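Local atomic coordinates of polysaccharide deacetylase (Streptococcus pyogenes, PDB entry 6DQ3), a protein that removes N-acetyl groups from the cell wall linkage unit of streptococcal rhamnopolysaccharides, as a zinc-dependent enzyme of the carbohydrate esterase 4 family. Residues D78-Y88 with A112-M123; E4-L12 with V57-L66. All coordinates share one frame; numbering follows the deposited sequence.

Overall arrangement
From the N terminus, the chain runs through 4-12 into strand 8-14, passes helix 34-46 and strand 50-51, and returns along helix 54-63, whose C-terminal end meets the incoming segment in interaction 2 and closes a loop of 44 residues. Strand 71-77 follows, running parallel to strand 8-14, and leads directly into the metal ligand Asp78, where interaction 1 begins. Residues 78-88 and 112-123 then close a second loop, which holds strand 98-102 and helix 104-108. The two loops follow in series, neither nesting nor crossing. Their contacts lie on opposite sides of the chain's centre, with centres about 28 Å apart, and the beta sheet, through paired strands 8-14 and 71-77, connects them.

Interaction 1: residues D78-Y88 with A112-M123; sequences DSMIDFYNVAY and AANLTLKQMKEM. With ZN (zinc ion), chain D.
Gln119 lies across one face of Tyr84: its amide is stacked within 14° of the ring plane, and its CG stands 3.6 Å from the ring centroid in a CH-pi contact. Ile81 CD1 abuts the same amide, while Gln119 OE1 accepts from Thr116 N and Thr116 OG1 from Gln119 N, a capping box that positions the amide at the start of helix 117-124. Glu122 approaches the edge of Tyr84 instead. Its carboxylate, nearly perpendicular to the ring, accepts the phenol's hydrogen bond at OE1, on the syn side (OH to OE1 2.7 Å), and a water joins OE2 to Tyr88 OH. The next residue, Met123, sets CG over the centre of the Tyr88 ring, 3.4 Å from the centroid. A bend at chi3 (-77°) brings its methyl to Tyr84 CD1 and Phe83 CD2. SD, 3.7 Å from Phe83 CE2, makes Met-aromatic contacts, oblique to Phe83 and at the edge of Tyr84; a flexible thioether suits this place among three rings.

Nearer the zinc, Ser79 O receives Leu115 N (3.0 Å) and Asn114 ND2 (3.1 Å) from opposite faces of its carbonyl plane, and Ile81 N bonds to Ala113 O. Asn114 OD1 is held by Ser111. Asp78 OD1 binds zinc at 2.1 Å with His133 and His137, the Asp-His-His metal triad of carbohydrate esterase 4 enzymes. The double grip on Ser79 O should steady the backbone just after a metal ligand, consistent with a second-shell part in shaping the zinc site.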
loop_
_atom_site.group_PDB
_atom_site.type_symbol
_atom_site.label_atom_id
_atom_site.label_comp_id
_atom_site.label_asym_id
_atom_site.label_seq_id
_atom_site.Cartn_x
_atom_site.Cartn_y
_atom_site.Cartn_z
ATOM N N ASP A 78 2.466 1.796 6.724
ATOM C CA ASP A 78 3.034 2.317 7.971
ATOM C C ASP A 78 4.016 3.467 7.773
ATOM O O ASP A 78 4.619 3.947 8.743
ATOM C CB ASP A 78 3.709 1.182 8.754
ATOM C CG ASP A 78 2.724 0.162 9.289
ATOM O OD1 ASP A 78 1.515 0.436 9.236
ATOM O OD2 ASP A 78 3.150 -0.924 9.741
ATOM N N SER A 79 4.153 3.933 6.542
ATOM C CA SER A 79 4.922 5.127 6.197
ATOM C C SER A 79 6.234 5.197 6.978
ATOM O O SER A 79 6.545 6.185 7.646
ATOM C CB SER A 79 4.082 6.388 6.415
ATOM O OG SER A 79 3.387 6.341 7.650
ATOM N N MET A 80 7.014 4.125 6.870
ATOM C CA MET A 80 8.294 4.026 7.551
ATOM C C MET A 80 9.392 4.669 6.714
ATOM O O MET A 80 9.320 4.715 5.483
ATOM C CB MET A 80 8.614 2.557 7.837
ATOM C CG MET A 80 7.627 1.917 8.812
ATOM S SD MET A 80 7.904 0.166 9.129
ATOM C CE MET A 80 7.609 -0.519 7.505
ATOM N N ILE A 81 10.417 5.179 7.404
ATOM C CA ILE A 81 11.425 5.993 6.734
ATOM C C ILE A 81 12.225 5.157 5.734
ATOM O O ILE A 81 12.750 5.693 4.747
ATOM C CB ILE A 81 12.323 6.677 7.786
ATOM C CG1 ILE A 81 13.264 7.680 7.115
ATOM C CG2 ILE A 81 13.105 5.645 8.594
ATOM C CD1 ILE A 81 12.539 8.823 6.428
ATOM N N ASP A 82 12.311 3.838 5.941
ATOM C CA ASP A 82 13.017 3.004 4.974
ATOM C C ASP A 82 12.333 3.014 3.608
ATOM O O ASP A 82 12.975 2.673 2.610
ATOM C CB ASP A 82 13.179 1.560 5.487
ATOM C CG ASP A 82 11.851 0.835 5.704
ATOM O OD1 ASP A 82 10.774 1.444 5.541
ATOM O OD2 ASP A 82 11.890 -0.368 6.038
ATOM N N PHE A 83 11.054 3.400 3.525
ATOM C CA PHE A 83 10.432 3.539 2.211
ATOM C C PHE A 83 11.107 4.648 1.410
ATOM O O PHE A 83 11.323 4.511 0.200
ATOM C CB PHE A 83 8.927 3.807 2.340
ATOM C CG PHE A 83 8.234 3.942 1.011
ATOM C CD1 PHE A 83 7.857 2.820 0.290
ATOM C CD2 PHE A 83 7.991 5.195 0.465
ATOM C CE1 PHE A 83 7.235 2.946 -0.944
ATOM C CE2 PHE A 83 7.370 5.324 -0.763
ATOM C CZ PHE A 83 6.996 4.202 -1.469
ATOM N N TYR A 84 11.471 5.746 2.072
ATOM C CA TYR A 84 12.186 6.827 1.400
ATOM C C TYR A 84 13.669 6.517 1.229
ATOM O O TYR A 84 14.249 6.819 0.178
ATOM C CB TYR A 84 12.014 8.121 2.191
ATOM C CG TYR A 84 12.754 9.310 1.637
ATOM C CD1 TYR A 84 12.304 9.961 0.499
ATOM C CD2 TYR A 84 13.883 9.808 2.275
ATOM C CE1 TYR A 84 12.968 11.058 -0.004
ATOM C CE2 TYR A 84 14.552 10.910 1.783
ATOM C CZ TYR A 84 14.090 11.530 0.642
ATOM O OH TYR A 84 14.748 12.628 0.141
ATOM N N ASN A 85 14.305 5.933 2.249
ATOM C CA ASN A 85 15.749 5.735 2.187
ATOM C C ASN A 85 16.138 4.546 1.318
ATOM O O ASN A 85 17.200 4.565 0.690
ATOM C CB ASN A 85 16.338 5.515 3.584
ATOM C CG ASN A 85 16.339 6.768 4.436
ATOM O OD1 ASN A 85 16.398 7.888 3.928
ATOM N ND2 ASN A 85 16.292 6.579 5.749
ATOM N N VAL A 86 15.313 3.503 1.281
ATOM C CA VAL A 86 15.706 2.251 0.648
ATOM C C VAL A 86 14.800 1.926 -0.536
ATOM O O VAL A 86 15.277 1.780 -1.665
ATOM C CB VAL A 86 15.707 1.108 1.683
ATOM C CG1 VAL A 86 16.226 -0.180 1.071
ATOM C CG2 VAL A 86 16.536 1.496 2.908
ATOM N N ALA A 87 13.491 1.824 -0.297
ATOM C CA ALA A 87 12.597 1.357 -1.355
ATOM C C ALA A 87 12.516 2.353 -2.509
ATOM O O ALA A 87 12.541 1.957 -3.680
ATOM C CB ALA A 87 11.206 1.082 -0.782
ATOM N N TYR A 88 12.408 3.644 -2.197
ATOM C CA TYR A 88 12.168 4.656 -3.227
ATOM C C TYR A 88 13.273 4.721 -4.272
ATOM O O TYR A 88 12.957 4.775 -5.475
ATOM C CB TYR A 88 11.951 6.002 -2.522
ATOM C CG TYR A 88 11.815 7.196 -3.425
ATOM C CD1 TYR A 88 10.825 7.247 -4.395
ATOM C CD2 TYR A 88 12.668 8.280 -3.300
ATOM C CE1 TYR A 88 10.701 8.338 -5.222
ATOM C CE2 TYR A 88 12.555 9.373 -4.124
ATOM C CZ TYR A 88 11.568 9.399 -5.084
ATOM O OH TYR A 88 11.447 10.492 -5.904
ATOM N N ALA A 112 10.931 10.561 13.673
ATOM C CA ALA A 112 12.085 10.298 12.826
ATOM C C ALA A 112 12.012 8.938 12.155
ATOM O O ALA A 112 12.618 8.756 11.095
ATOM C CB ALA A 112 13.370 10.404 13.646
ATOM N N ALA A 113 11.286 7.989 12.738
ATOM C CA ALA A 113 11.113 6.678 12.132
ATOM C C ALA A 113 10.135 6.682 10.966
ATOM O O ALA A 113 9.930 5.625 10.359
ATOM C CB ALA A 113 10.636 5.677 13.191
ATOM N N ASN A 114 9.540 7.822 10.618
ATOM C CA ASN A 114 8.472 7.839 9.631
ATOM C C ASN A 114 8.668 8.941 8.599
ATOM O O ASN A 114 9.430 9.890 8.798
ATOM C CB ASN A 114 7.109 8.007 10.311
ATOM C CG ASN A 114 6.792 6.867 11.251
ATOM O OD1 ASN A 114 7.135 6.904 12.436
ATOM N ND2 ASN A 114 6.146 5.835 10.723
ATOM N N LEU A 115 7.964 8.781 7.479
ATOM C CA LEU A 115 8.066 9.718 6.371
ATOM C C LEU A 115 7.661 11.118 6.810
ATOM O O LEU A 115 6.786 11.301 7.659
ATOM C CB LEU A 115 7.172 9.269 5.217
ATOM C CG LEU A 115 7.435 7.883 4.633
ATOM C CD1 LEU A 115 6.395 7.557 3.567
ATOM C CD2 LEU A 115 8.824 7.789 4.042
ATOM N N THR A 116 8.308 12.111 6.213
ATOM C CA THR A 116 7.975 13.509 6.431
ATOM C C THR A 116 7.159 14.036 5.252
ATOM O O THR A 116 7.144 13.449 4.167
ATOM C CB THR A 116 9.237 14.356 6.589
ATOM O OG1 THR A 116 9.853 14.504 5.306
ATOM C CG2 THR A 116 10.218 13.713 7.555
ATOM N N LEU A 117 6.498 15.175 5.465
ATOM C CA LEU A 117 5.737 15.786 4.378
ATOM C C LEU A 117 6.648 16.185 3.225
ATOM O O LEU A 117 6.292 16.008 2.054
ATOM C CB LEU A 117 4.971 17.007 4.877
ATOM C CG LEU A 117 3.762 16.754 5.769
ATOM C CD1 LEU A 117 3.295 18.101 6.338
ATOM C CD2 LEU A 117 2.640 16.055 5.042
ATOM N N LYS A 118 7.824 16.743 3.534
ATOM C CA LYS A 118 8.748 17.143 2.480
ATOM C C LYS A 118 9.147 15.946 1.629
ATOM O O LYS A 118 9.224 16.044 0.398
ATOM C CB LYS A 118 9.981 17.809 3.093
ATOM C CG LYS A 118 10.979 18.358 2.084
ATOM C CD LYS A 118 12.124 19.086 2.790
ATOM C CE LYS A 118 13.181 19.566 1.801
ATOM N NZ LYS A 118 14.323 20.256 2.475
ATOM N N GLN A 119 9.396 14.801 2.266
ATOM C CA GLN A 119 9.756 13.604 1.518
ATOM C C GLN A 119 8.604 13.138 0.635
ATOM O O GLN A 119 8.820 12.727 -0.509
ATOM C CB GLN A 119 10.182 12.499 2.481
ATOM C CG GLN A 119 11.526 12.767 3.130
ATOM C CD GLN A 119 11.743 11.950 4.383
ATOM O OE1 GLN A 119 10.869 11.194 4.805
ATOM N NE2 GLN A 119 12.917 12.098 4.990
ATOM N N MET A 120 7.373 13.191 1.145
ATOM C CA MET A 120 6.236 12.762 0.339
ATOM C C MET A 120 6.055 13.664 -0.874
ATOM O O MET A 120 5.798 13.179 -1.982
ATOM C CB MET A 120 4.968 12.736 1.192
ATOM C CG MET A 120 5.027 11.735 2.343
ATOM S SD MET A 120 3.482 11.661 3.278
ATOM C CE MET A 120 4.058 11.911 4.958
ATOM N N LYS A 121 6.209 14.978 -0.694
ATOM C CA LYS A 121 6.086 15.893 -1.821
ATOM C C LYS A 121 7.139 15.602 -2.884
ATOM O O LYS A 121 6.858 15.678 -4.086
ATOM C CB LYS A 121 6.187 17.338 -1.334
ATOM C CG LYS A 121 5.052 17.755 -0.399
ATOM C CD LYS A 121 5.282 19.153 0.168
ATOM C CE LYS A 121 4.102 19.611 1.019
ATOM N NZ LYS A 121 4.289 21.006 1.509
ATOM N N GLU A 122 8.359 15.256 -2.458
ATOM C CA GLU A 122 9.398 14.880 -3.410
ATOM C C GLU A 122 9.002 13.621 -4.169
ATOM O O GLU A 122 9.100 13.563 -5.400
ATOM C CB GLU A 122 10.730 14.666 -2.683
ATOM C CG GLU A 122 11.845 14.138 -3.579
ATOM C CD GLU A 122 13.101 13.712 -2.818
ATOM O OE1 GLU A 122 13.251 14.070 -1.630
ATOM O OE2 GLU A 122 13.940 13.011 -3.423
ATOM N N MET A 123 8.539 12.600 -3.443
ATOM C CA MET A 123 8.296 11.297 -4.049
ATOM C C MET A 123 7.086 11.311 -4.977
ATOM O O MET A 123 7.043 10.538 -5.940
ATOM C CB MET A 123 8.116 10.245 -2.953
ATOM C CG MET A 123 9.412 9.868 -2.239
ATOM S SD MET A 123 9.238 8.486 -1.086
ATOM C CE MET A 123 8.457 9.282 0.310
HETATM ZN ZN ZN D . -0.145 -0.678 9.733
HETATM O O HOH W 1 1.209 -2.136 11.043
HETATM O O HOH W 2 13.575 12.150 -5.817
#

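Interaction 2: residues E4-L12 with V57-L66; sequences ETPVKIPIL and VYRALSNNEL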
loop_
_atom_site.group_PDB
_atom_site.type_symbol
_atom_site.label_atom_id
_atom_site.label_comp_id
_atom_site.label_asym_id
_atom_site.label_seq_id
_atom_site.Cartn_x
_atom_site.Cartn_y
_atom_site.Cartn_z
ATOM N N GLU A 4 -18.089 -11.098 -19.801
ATOM C CA GLU A 4 -16.709 -10.624 -19.742
ATOM C C GLU A 4 -16.085 -10.941 -18.382
ATOM O O GLU A 4 -16.565 -10.487 -17.347
ATOM C CB GLU A 4 -16.653 -9.119 -20.020
ATOM C CG GLU A 4 -15.248 -8.563 -20.173
ATOM C CD GLU A 4 -15.237 -7.074 -20.485
ATOM O OE1 GLU A 4 -15.164 -6.710 -21.679
ATOM O OE2 GLU A 4 -15.313 -6.269 -19.534
ATOM N N THR A 5 -15.007 -11.718 -18.399
ATOM C CA THR A 5 -14.392 -12.186 -17.163
ATOM C C THR A 5 -14.021 -11.011 -16.260
ATOM O O THR A 5 -13.430 -10.030 -16.738
ATOM C CB THR A 5 -13.142 -13.008 -17.482
ATOM O OG1 THR A 5 -13.482 -14.085 -18.364
ATOM C CG2 THR A 5 -12.519 -13.563 -16.212
ATOM N N PRO A 6 -14.339 -11.068 -14.964
ATOM C CA PRO A 6 -13.887 -10.008 -14.052
ATOM C C PRO A 6 -12.367 -9.929 -14.008
ATOM O O PRO A 6 -11.677 -10.949 -13.934
ATOM C CB PRO A 6 -14.466 -10.429 -12.694
ATOM C CG PRO A 6 -15.616 -11.326 -13.024
ATOM C CD PRO A 6 -15.208 -12.050 -14.287
ATOM N N VAL A 7 -11.844 -8.703 -14.044
ATOM C CA VAL A 7 -10.396 -8.535 -14.040
ATOM C C VAL A 7 -9.854 -8.828 -12.646
ATOM O O VAL A 7 -10.547 -8.673 -11.631
ATOM C CB VAL A 7 -9.982 -7.122 -14.499
ATOM C CG1 VAL A 7 -10.388 -6.884 -15.943
ATOM C CG2 VAL A 7 -10.560 -6.070 -13.564
ATOM N N LYS A 8 -8.589 -9.245 -12.595
ATOM C CA LYS A 8 -7.882 -9.484 -11.349
ATOM C C LYS A 8 -6.604 -8.653 -11.332
ATOM O O LYS A 8 -6.002 -8.385 -12.378
ATOM C CB LYS A 8 -7.567 -10.971 -11.179
ATOM C CG LYS A 8 -8.798 -11.824 -10.873
ATOM C CD LYS A 8 -8.485 -13.308 -10.985
ATOM C CE LYS A 8 -9.700 -14.157 -10.634
ATOM N NZ LYS A 8 -9.426 -15.600 -10.857
ATOM N N ILE A 9 -6.216 -8.224 -10.138
ATOM C CA ILE A 9 -5.058 -7.353 -9.960
ATOM C C ILE A 9 -4.270 -7.826 -8.745
ATOM O O ILE A 9 -4.813 -7.843 -7.630
ATOM C CB ILE A 9 -5.482 -5.887 -9.786
ATOM C CG1 ILE A 9 -6.169 -5.358 -11.045
ATOM C CG2 ILE A 9 -4.279 -5.018 -9.435
ATOM C CD1 ILE A 9 -6.709 -3.946 -10.896
ATOM N N PRO A 10 -3.004 -8.218 -8.902
ATOM C CA PRO A 10 -2.177 -8.501 -7.722
ATOM C C PRO A 10 -1.801 -7.210 -7.009
ATOM O O PRO A 10 -1.263 -6.280 -7.616
ATOM C CB PRO A 10 -0.946 -9.211 -8.301
ATOM C CG PRO A 10 -0.855 -8.711 -9.714
ATOM C CD PRO A 10 -2.284 -8.464 -10.168
ATOM N N ILE A 11 -2.110 -7.152 -5.722
ATOM C CA ILE A 11 -1.804 -6.002 -4.880
ATOM C C ILE A 11 -0.779 -6.481 -3.861
ATOM O O ILE A 11 -1.129 -7.150 -2.885
ATOM C CB ILE A 11 -3.050 -5.443 -4.188
ATOM C CG1 ILE A 11 -4.124 -5.051 -5.204
ATOM C CG2 ILE A 11 -2.676 -4.241 -3.325
ATOM C CD1 ILE A 11 -5.446 -4.713 -4.547
ATOM N N LEU A 12 0.489 -6.150 -4.086
ATOM C CA LEU A 12 1.551 -6.623 -3.215
ATOM C C LEU A 12 1.611 -5.774 -1.955
ATOM O O LEU A 12 1.519 -4.544 -2.009
ATOM C CB LEU A 12 2.895 -6.586 -3.942
ATOM C CG LEU A 12 2.954 -7.357 -5.264
ATOM C CD1 LEU A 12 4.388 -7.365 -5.799
ATOM C CD2 LEU A 12 2.417 -8.767 -5.122
ATOM N N VAL A 57 -6.095 1.585 -10.335
ATOM C CA VAL A 57 -6.733 0.392 -9.782
ATOM C C VAL A 57 -8.244 0.581 -9.730
ATOM O O VAL A 57 -9.014 -0.304 -10.128
ATOM C CB VAL A 57 -6.157 0.072 -8.392
ATOM C CG1 VAL A 57 -6.955 -1.037 -7.736
ATOM C CG2 VAL A 57 -4.682 -0.297 -8.501
ATOM N N TYR A 58 -8.689 1.735 -9.231
ATOM C CA TYR A 58 -10.124 1.998 -9.140
ATOM C C TYR A 58 -10.771 1.982 -10.517
ATOM O O TYR A 58 -11.819 1.355 -10.718
ATOM C CB TYR A 58 -10.374 3.339 -8.457
ATOM C CG TYR A 58 -11.843 3.687 -8.330
ATOM C CD1 TYR A 58 -12.682 2.940 -7.512
ATOM C CD2 TYR A 58 -12.388 4.763 -9.021
ATOM C CE1 TYR A 58 -14.030 3.248 -7.391
ATOM C CE2 TYR A 58 -13.741 5.080 -8.902
ATOM C CZ TYR A 58 -14.551 4.319 -8.083
ATOM O OH TYR A 58 -15.890 4.625 -7.956
ATOM N N ARG A 59 -10.174 2.691 -11.478
ATOM C CA ARG A 59 -10.715 2.690 -12.831
ATOM C C ARG A 59 -10.787 1.272 -13.381
ATOM O O ARG A 59 -11.801 0.867 -13.962
ATOM C CB ARG A 59 -9.866 3.575 -13.744
ATOM C CG ARG A 59 -10.309 5.026 -13.781
ATOM C CD ARG A 59 -9.763 5.745 -15.005
ATOM N NE ARG A 59 -8.313 5.916 -14.959
ATOM C CZ ARG A 59 -7.696 6.924 -14.349
ATOM N NH1 ARG A 59 -8.401 7.855 -13.719
ATOM N NH2 ARG A 59 -6.372 6.996 -14.365
ATOM N N ALA A 60 -9.717 0.496 -13.195
ATOM C CA ALA A 60 -9.669 -0.844 -13.767
ATOM C C ALA A 60 -10.759 -1.730 -13.179
ATOM O O ALA A 60 -11.459 -2.441 -13.910
ATOM C CB ALA A 60 -8.294 -1.469 -13.536
ATOM N N LEU A 61 -10.906 -1.717 -11.853
ATOM C CA LEU A 61 -11.903 -2.567 -11.214
ATOM C C LEU A 61 -13.318 -2.075 -11.483
ATOM O O LEU A 61 -14.240 -2.890 -11.596
ATOM C CB LEU A 61 -11.629 -2.639 -9.711
ATOM C CG LEU A 61 -10.346 -3.381 -9.328
ATOM C CD1 LEU A 61 -10.031 -3.226 -7.850
ATOM C CD2 LEU A 61 -10.450 -4.860 -9.696
ATOM N N SER A 62 -13.504 -0.758 -11.604
ATOM C CA SER A 62 -14.833 -0.198 -11.818
ATOM C C SER A 62 -15.317 -0.403 -13.246
ATOM O O SER A 62 -16.514 -0.606 -13.475
ATOM C CB SER A 62 -14.834 1.296 -11.494
ATOM O OG SER A 62 -14.636 1.542 -10.117
ATOM N N ASN A 63 -14.415 -0.307 -14.224
ATOM C CA ASN A 63 -14.772 -0.474 -15.626
ATOM C C ASN A 63 -14.459 -1.872 -16.144
ATOM O O ASN A 63 -14.824 -2.195 -17.279
ATOM C CB ASN A 63 -14.039 0.567 -16.485
ATOM C CG ASN A 63 -14.345 1.994 -16.063
ATOM O OD1 ASN A 63 -15.468 2.317 -15.682
ATOM N ND2 ASN A 63 -13.334 2.856 -16.123
ATOM N N ASN A 64 -13.778 -2.688 -15.339
ATOM C CA ASN A 64 -13.414 -4.060 -15.693
ATOM C C ASN A 64 -12.539 -4.112 -16.944
ATOM O O ASN A 64 -12.831 -4.828 -17.907
ATOM C CB ASN A 64 -14.656 -4.933 -15.872
ATOM C CG ASN A 64 -14.354 -6.403 -15.698
ATOM O OD1 ASN A 64 -13.794 -6.812 -14.678
ATOM N ND2 ASN A 64 -14.698 -7.207 -16.699
ATOM N N GLU A 65 -11.439 -3.366 -16.914
ATOM C CA GLU A 65 -10.482 -3.372 -18.011
ATOM C C GLU A 65 -9.109 -2.997 -17.468
ATOM O O GLU A 65 -8.986 -2.095 -16.636
ATOM C CB GLU A 65 -10.907 -2.418 -19.134
ATOM C CG GLU A 65 -11.210 -0.990 -18.701
ATOM C CD GLU A 65 -11.893 -0.177 -19.788
ATOM O OE1 GLU A 65 -12.196 -0.740 -20.864
ATOM O OE2 GLU A 65 -12.135 1.029 -19.567
ATOM N N LEU A 66 -8.093 -3.706 -17.923
ATOM C CA LEU A 66 -6.748 -3.419 -17.439
ATOM C C LEU A 66 -5.981 -2.572 -18.451
ATOM O O LEU A 66 -6.174 -2.709 -19.663
ATOM C CB LEU A 66 -5.971 -4.711 -17.173
ATOM C CG LEU A 66 -6.582 -5.668 -16.155
ATOM C CD1 LEU A 66 -5.723 -6.927 -16.002
ATOM C CD2 LEU A 66 -6.773 -5.019 -14.792
#
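Asn64 meets the N-terminal segment through three hydrogen bonds made by one amide. Its OD1 accepts Val7 N at 2.8 Å, with a fairly straight N-H (157°), while ND2 gives one bond to Thr5 O (3.1 Å) and another to Glu4 OE2 (3.0 Å), on the anti lone pair of that carboxylate oxygen. Asparagine suits the place because a single flat group can both donate and accept along an extended backbone. A chi1 of -158°, with CG roughly trans to the residue's own N, carries the amide over to residues 4-7, and all three bonds together should fix its rotation. Asn64 is also where the chain leaves helix 54-63 with positive phi, a conformation asparagine tolerates well.

The apolar contacts lie beyond it. Val7 CG2 faces Leu61 CD2, and its CB meets Leu66 CD2 at 3.8 Å. Ile9 reaches further in: its CD1 packs on Ala60 CB and Leu61 CG, each at 4.0 Å, and its CG1 touches Leu66 CD2, the two side chains lying alongside with their ends pointing opposite ways. The small Ala60 lets the branched chain come close to the helix.

This is plain structural packing of a helix on the mostly parallel sheet: helix 54-63 lies beside the start of strand 8-14, with Val57 reaching Trp73 of strand 71-77 and Leu61 reaching Leu210 of strand 210-214, the two strands parallel to and paired with strand 8-14.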